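Local atomic coordinates of citrate lyase, subunit 1 (Methanosaeta concilii, PDB entry 6HXI), a protein that probably cleaves citrate with ATP and coenzyme A, giving acetyl-CoA and oxaloacetate together with ADP and phosphate. Residues C[152-155]-C[156-159]; C[175-178]-C[179-183]. All blocks are in the same frame, centred on the assembly; numbering follows the deposited sequence.

Interaction 1: residues C[152-155]-C[156-159]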
ATOM      1  N   HIS C 152      29.666  66.720 -13.016  1.00 56.34           N
ATOM      2  CA  HIS C 152      29.753  65.270 -12.988  1.00 55.00           C
ATOM      3  C   HIS C 152      29.143  64.711 -11.701  1.00 57.18           C
ATOM      4  O   HIS C 152      29.495  65.152 -10.615  1.00 56.79           O
ATOM      5  CB  HIS C 152      31.202  64.786 -13.171  1.00 57.55           C
ATOM      6  CG  HIS C 152      31.325  63.290 -13.135  1.00 60.65           C
ATOM      7  ND1 HIS C 152      30.922  62.501 -14.206  1.00 60.90           N
ATOM      8  CD2 HIS C 152      31.727  62.479 -12.126  1.00 63.39           C
ATOM      9  CE1 HIS C 152      31.125  61.250 -13.829  1.00 60.31           C
ATOM     10  NE2 HIS C 152      31.594  61.184 -12.582  1.00 61.98           N
ATOM     11  N   VAL C 153      28.241  63.722 -11.836  1.00 52.00           N
ATOM     12  CA  VAL C 153      27.567  63.035 -10.732  1.00 51.09           C
ATOM     13  C   VAL C 153      28.123  61.619 -10.688  1.00 55.94           C
ATOM     14  O   VAL C 153      27.907  60.844 -11.620  1.00 55.70           O
ATOM     15  CB  VAL C 153      26.014  63.052 -10.871  1.00 53.32           C
ATOM     16  CG1 VAL C 153      25.337  62.547  -9.599  1.00 52.87           C
ATOM     17  CG2 VAL C 153      25.502  64.447 -11.221  1.00 53.51           C
ATOM     18  N   ASP C 154      28.899  61.301  -9.643  1.00 52.95           N
ATOM     19  CA  ASP C 154      29.518  59.987  -9.470  1.00 52.09           C
ATOM     20  C   ASP C 154      28.424  58.928  -9.290  1.00 50.97           C
ATOM     21  O   ASP C 154      27.392  59.200  -8.665  1.00 47.86           O
ATOM     22  CB  ASP C 154      30.498  60.002  -8.283  1.00 55.90           C
ATOM     23  CG  ASP C 154      31.218  58.690  -8.049  1.00 72.14           C
ATOM     24  OD1 ASP C 154      32.229  58.437  -8.736  1.00 75.64           O
ATOM     25  OD2 ASP C 154      30.770  57.913  -7.174  1.00 78.50           O
ATOM     26  N   SER C 155      28.651  57.739  -9.882  1.00 47.19           N
ATOM     27  CA  SER C 155      27.738  56.597  -9.870  1.00 46.02           C
ATOM     28  C   SER C 155      27.321  56.163  -8.468  1.00 53.32           C
ATOM     29  O   SER C 155      26.145  55.873  -8.237  1.00 52.20           O
ATOM     30  CB  SER C 155      28.331  55.413 -10.630  1.00 46.16           C
ATOM     31  OG  SER C 155      28.230  55.603 -12.031  1.00 49.09           O
ATOM     32  N   LEU C 156      28.277  56.130  -7.534  1.00 52.42           N
ATOM     33  CA  LEU C 156      28.002  55.681  -6.177  1.00 54.37           C
ATOM     34  C   LEU C 156      27.597  56.786  -5.207  1.00 61.72           C
ATOM     35  O   LEU C 156      26.809  56.518  -4.291  1.00 63.70           O
ATOM     36  CB  LEU C 156      29.183  54.878  -5.615  1.00 55.39           C
ATOM     37  CG  LEU C 156      29.729  53.758  -6.488  1.00 57.72           C
ATOM     38  CD1 LEU C 156      30.998  53.209  -5.898  1.00 58.32           C
ATOM     39  CD2 LEU C 156      28.709  52.644  -6.684  1.00 58.19           C
ATOM     40  N   GLU C 157      28.134  57.998  -5.388  1.00 57.40           N
ATOM     41  CA  GLU C 157      27.863  59.127  -4.503  1.00 60.19           C
ATOM     42  C   GLU C 157      26.497  59.792  -4.729  1.00 65.35           C
ATOM     43  O   GLU C 157      25.869  60.220  -3.759  1.00 67.34           O
ATOM     44  CB  GLU C 157      28.999  60.168  -4.563  1.00 62.74           C
ATOM     45  CG  GLU C 157      30.312  59.660  -3.987  1.00 76.73           C
ATOM     46  CD  GLU C 157      31.578  60.390  -4.397  1.00109.61           C
ATOM     47  OE1 GLU C 157      32.673  59.810  -4.210  1.00104.45           O
ATOM     48  OE2 GLU C 157      31.485  61.537  -4.894  1.00111.62           O
ATOM     49  N   GLY C 158      26.060  59.890  -5.984  1.00 59.81           N
ATOM     50  CA  GLY C 158      24.788  60.528  -6.319  1.00 58.32           C
ATOM     51  C   GLY C 158      24.841  62.046  -6.289  1.00 61.83           C
ATOM     52  O   GLY C 158      25.919  62.632  -6.111  1.00 61.28           O
ATOM     53  N   ILE C 159      23.673  62.699  -6.490  1.00 58.90           N
ATOM     54  CA  ILE C 159      23.559  64.173  -6.535  1.00 60.40           C
ATOM     55  C   ILE C 159      23.702  64.841  -5.140  1.00 68.95           C
ATOM     56  O   ILE C 159      24.233  65.947  -5.065  1.00 70.24           O
ATOM     57  CB  ILE C 159      22.262  64.632  -7.285  1.00 61.85           C
ATOM     58  CG1 ILE C 159      22.391  66.042  -7.880  1.00 62.13           C
ATOM     59  CG2 ILE C 159      20.982  64.507  -6.437  1.00 62.66           C
ATOM     60  CD1 ILE C 159      22.874  66.097  -9.260  1.00 65.03           C
TER
HETATM   61  O   HOH W   1      28.671  62.910  -7.137  1.00 56.36           O
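D154 closes a tight turn with L156, E157 and G158, an Asx-motif at the end of strand 149-154, which is an edge strand, within this chain, of an antiparallel sheet in the ATP-grasp domain. Both signatures of the motif are met: D154 OD2 accepts from L156 N at 3.1 Å and from E157 N at 3.2 Å, while D154 O accepts from G158 N at 3.1 Å. The two amides reach OD2 differently, that of L156 from above the carboxylate plane and that of E157 on the anti lone pair. With CG anti to the backbone N (chi1 -178°), the carboxylate of D154 is swung to the side of its own carbonyl, where these amides converge. G158 ends the turn at a positive phi of 77°, a value favourable to glycine. A water links D154 N to G158 O and so bridges the turn a second time. V153 CG1 lies against the peptide between G158 and I159, 3.4 Å from G158 C, and V153 CG2 meets I159 CD1 at 3.7 Å; helix 173-192 covers both side chains through W187. L156 packs on T127 of the succinyl-CoA ligase subunit alpha chain. An alanine here removes OD2, and the amides of L156 and E157, left without their shared acceptor, would probably hold the turn less firmly. The E157 carboxylate stands close, with OE1 4.0 Å from D154 OD2, so the two backbone N-H groups probably help to offset the repulsion between like charges.

Interaction 2: residues C[175-178]-C[179-183]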
ATOM      1  N   LYS C 175      16.440  82.750  -9.486  1.00 94.10           N
ATOM      2  CA  LYS C 175      16.659  81.865 -10.649  1.00 88.97           C
ATOM      3  C   LYS C 175      17.746  80.824 -10.417  1.00 85.35           C
ATOM      4  O   LYS C 175      17.491  79.651 -10.685  1.00 81.14           O
ATOM      5  CB  LYS C 175      16.909  82.644 -11.953  1.00 91.71           C
ATOM      6  CG  LYS C 175      15.665  82.819 -12.837  1.00105.92           C
ATOM      7  CD  LYS C 175      14.693  83.903 -12.330  1.00119.19           C
ATOM      8  CE  LYS C 175      13.453  84.018 -13.187  1.00125.32           C
ATOM      9  NZ  LYS C 175      12.437  84.913 -12.574  1.00132.82           N
ATOM     10  N   ARG C 176      18.922  81.228  -9.866  1.00 79.75           N
ATOM     11  CA  ARG C 176      20.016  80.300  -9.567  1.00 77.14           C
ATOM     12  C   ARG C 176      19.565  79.147  -8.679  1.00 78.15           C
ATOM     13  O   ARG C 176      19.939  78.012  -8.959  1.00 76.89           O
ATOM     14  CB  ARG C 176      21.210  81.012  -8.944  1.00 79.29           C
ATOM     15  CG  ARG C 176      22.491  80.193  -8.969  1.00 84.25           C
ATOM     16  CD  ARG C 176      23.527  80.837  -8.086  1.00 92.51           C
ATOM     17  NE  ARG C 176      24.854  80.290  -8.342  1.00 93.73           N
ATOM     18  CZ  ARG C 176      25.919  80.533  -7.589  1.00 98.69           C
ATOM     19  NH1 ARG C 176      27.092  79.995  -7.896  1.00 79.50           N
ATOM     20  NH2 ARG C 176      25.820  81.316  -6.521  1.00 81.55           N
ATOM     21  N   ALA C 177      18.748  79.424  -7.640  1.00 74.01           N
ATOM     22  CA  ALA C 177      18.219  78.394  -6.743  1.00 72.52           C
ATOM     23  C   ALA C 177      17.156  77.531  -7.447  1.00 73.32           C
ATOM     24  O   ALA C 177      17.080  76.327  -7.190  1.00 69.52           O
ATOM     25  CB  ALA C 177      17.640  79.029  -5.491  1.00 75.76           C
ATOM     26  N   LEU C 178      16.361  78.152  -8.346  1.00 71.26           N
ATOM     27  CA  LEU C 178      15.300  77.480  -9.108  1.00 69.73           C
ATOM     28  C   LEU C 178      15.865  76.541 -10.156  1.00 71.15           C
ATOM     29  O   LEU C 178      15.282  75.483 -10.378  1.00 71.61           O
ATOM     30  CB  LEU C 178      14.336  78.491  -9.766  1.00 70.98           C
ATOM     31  CG  LEU C 178      13.341  79.209  -8.855  1.00 77.54           C
ATOM     32  CD1 LEU C 178      12.915  80.531  -9.460  1.00 79.26           C
ATOM     33  CD2 LEU C 178      12.136  78.338  -8.548  1.00 78.77           C
ATOM     34  N   VAL C 179      16.995  76.915 -10.793  1.00 65.78           N
ATOM     35  CA  VAL C 179      17.672  76.090 -11.802  1.00 63.23           C
ATOM     36  C   VAL C 179      18.415  74.938 -11.103  1.00 65.98           C
ATOM     37  O   VAL C 179      18.391  73.818 -11.600  1.00 63.11           O
ATOM     38  CB  VAL C 179      18.580  76.900 -12.780  1.00 67.03           C
ATOM     39  CG1 VAL C 179      19.152  75.993 -13.861  1.00 65.19           C
ATOM     40  CG2 VAL C 179      17.810  78.039 -13.436  1.00 68.05           C
ATOM     41  N   GLU C 180      19.078  75.227  -9.949  1.00 64.65           N
ATOM     42  CA  GLU C 180      19.801  74.260  -9.107  1.00 63.29           C
ATOM     43  C   GLU C 180      18.831  73.132  -8.723  1.00 65.22           C
ATOM     44  O   GLU C 180      19.152  71.969  -8.931  1.00 62.64           O
ATOM     45  CB  GLU C 180      20.344  74.973  -7.846  1.00 66.76           C
ATOM     46  CG  GLU C 180      20.865  74.066  -6.740  1.00 76.05           C
ATOM     47  CD  GLU C 180      21.251  74.771  -5.451  1.00103.69           C
ATOM     48  OE1 GLU C 180      20.540  75.720  -5.045  1.00118.25           O
ATOM     49  OE2 GLU C 180      22.253  74.355  -4.826  1.00 93.44           O
ATOM     50  N   GLU C 181      17.620  73.501  -8.244  1.00 63.03           N
ATOM     51  CA  GLU C 181      16.555  72.593  -7.845  1.00 62.32           C
ATOM     52  C   GLU C 181      15.983  71.829  -9.045  1.00 64.30           C
ATOM     53  O   GLU C 181      15.702  70.624  -8.921  1.00 62.56           O
ATOM     54  CB  GLU C 181      15.451  73.348  -7.084  1.00 65.73           C
ATOM     55  CG  GLU C 181      15.719  73.450  -5.586  1.00 81.57           C
ATOM     56  CD  GLU C 181      15.396  74.769  -4.898  1.00118.92           C
ATOM     57  OE1 GLU C 181      14.228  75.222  -4.971  1.00117.05           O
ATOM     58  OE2 GLU C 181      16.305  75.324  -4.235  1.00117.31           O
ATOM     59  N   PHE C 182      15.826  72.521 -10.202  1.00 59.04           N
ATOM     60  CA  PHE C 182      15.290  71.914 -11.416  1.00 56.43           C
ATOM     61  C   PHE C 182      16.212  70.858 -12.018  1.00 59.36           C
ATOM     62  O   PHE C 182      15.728  69.777 -12.407  1.00 58.61           O
ATOM     63  CB  PHE C 182      14.887  72.979 -12.459  1.00 58.24           C
ATOM     64  CG  PHE C 182      14.605  72.426 -13.838  1.00 57.85           C
ATOM     65  CD1 PHE C 182      13.480  71.647 -14.076  1.00 59.24           C
ATOM     66  CD2 PHE C 182      15.509  72.613 -14.878  1.00 59.72           C
ATOM     67  CE1 PHE C 182      13.248  71.094 -15.334  1.00 58.81           C
ATOM     68  CE2 PHE C 182      15.279  72.053 -16.136  1.00 61.04           C
ATOM     69  CZ  PHE C 182      14.144  71.304 -16.356  1.00 58.29           C
ATOM     70  N   ILE C 183      17.523  71.155 -12.106  1.00 56.13           N
ATOM     71  CA  ILE C 183      18.491  70.218 -12.710  1.00 55.15           C
ATOM     72  C   ILE C 183      18.800  69.053 -11.744  1.00 57.71           C
ATOM     73  O   ILE C 183      19.116  67.951 -12.209  1.00 55.18           O
ATOM     74  CB  ILE C 183      19.753  70.907 -13.304  1.00 59.09           C
ATOM     75  CG1 ILE C 183      20.746  71.390 -12.219  1.00 61.12           C
ATOM     76  CG2 ILE C 183      19.348  72.058 -14.265  1.00 59.89           C
ATOM     77  CD1 ILE C 183      22.108  71.877 -12.802  1.00 72.21           C
TER
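Bent at chi2 (139°), the side chain of E181 folds back along the helix onto the carbonyl of A177, one turn earlier, while V179, with CG1 anti to the backbone N (chi1 -175°) and CG2 therefore beside that N, sets CG2 against the carbonyl of K175. The distances bear out both placements. E181 CD and OE2 are each 3.2 Å from A177 O, and V179 CG2 is 3.2 Å from K175 O. E180 takes another course: its extended chain carries OE1 to 3.9 Å from A177 CA, with CB resting near the carbonyl oxygen of R176.

Beneath these side chains runs regular alpha-helical bonding, each amide of residues 179 to 182 donating to the carbonyl four residues back. V179 N meets K175 O at 2.8 Å, and F182 N reaches L178 O at 3.0 Å. Two intermediate bonds run from E180 N to R176 O and from E181 N to A177 O. A177 O is therefore already engaged by an amide when the carboxylate of E181 comes beside it. Two acceptors at that distance are unlikely to attract one another, and the approach is probably mildly unfavourable, an effect that the exposure of E181 to solvent would tend to offset.

The helix, 173-192, packs against the antiparallel sheet that contains strands 195-206, 118-125 and 128-134. V179 packs on F203 and F205 of strand 195-206 and on F133 of strand 128-134, and the ring of F182 meets that of F203 with planes at about 45°. K175 makes a cation-pi contact with F205, and I183 reaches V120 of strand 118-125.

How the interactions relate
The chain first runs through strand 149-154 and turns back on itself in interaction 1, then crosses a loop to enter helix 173-192, within which interaction 2 lies. The two are in series: the turn at 154-158 is closed before the helical bonds begin, so neither nests in nor crosses the other. Their centres are 18 Å apart and their nearest atoms about 5 Å, without touching. They are joined through shared neighbours. I159 packs on T184, W187 and R188, further along the same helix, and I131 of strand 128-134 receives V153 and I159 from one contact and I183 from the other. The turn leaving the edge strand and the helix that follows it thus both pack against the same sheet, meeting at I131.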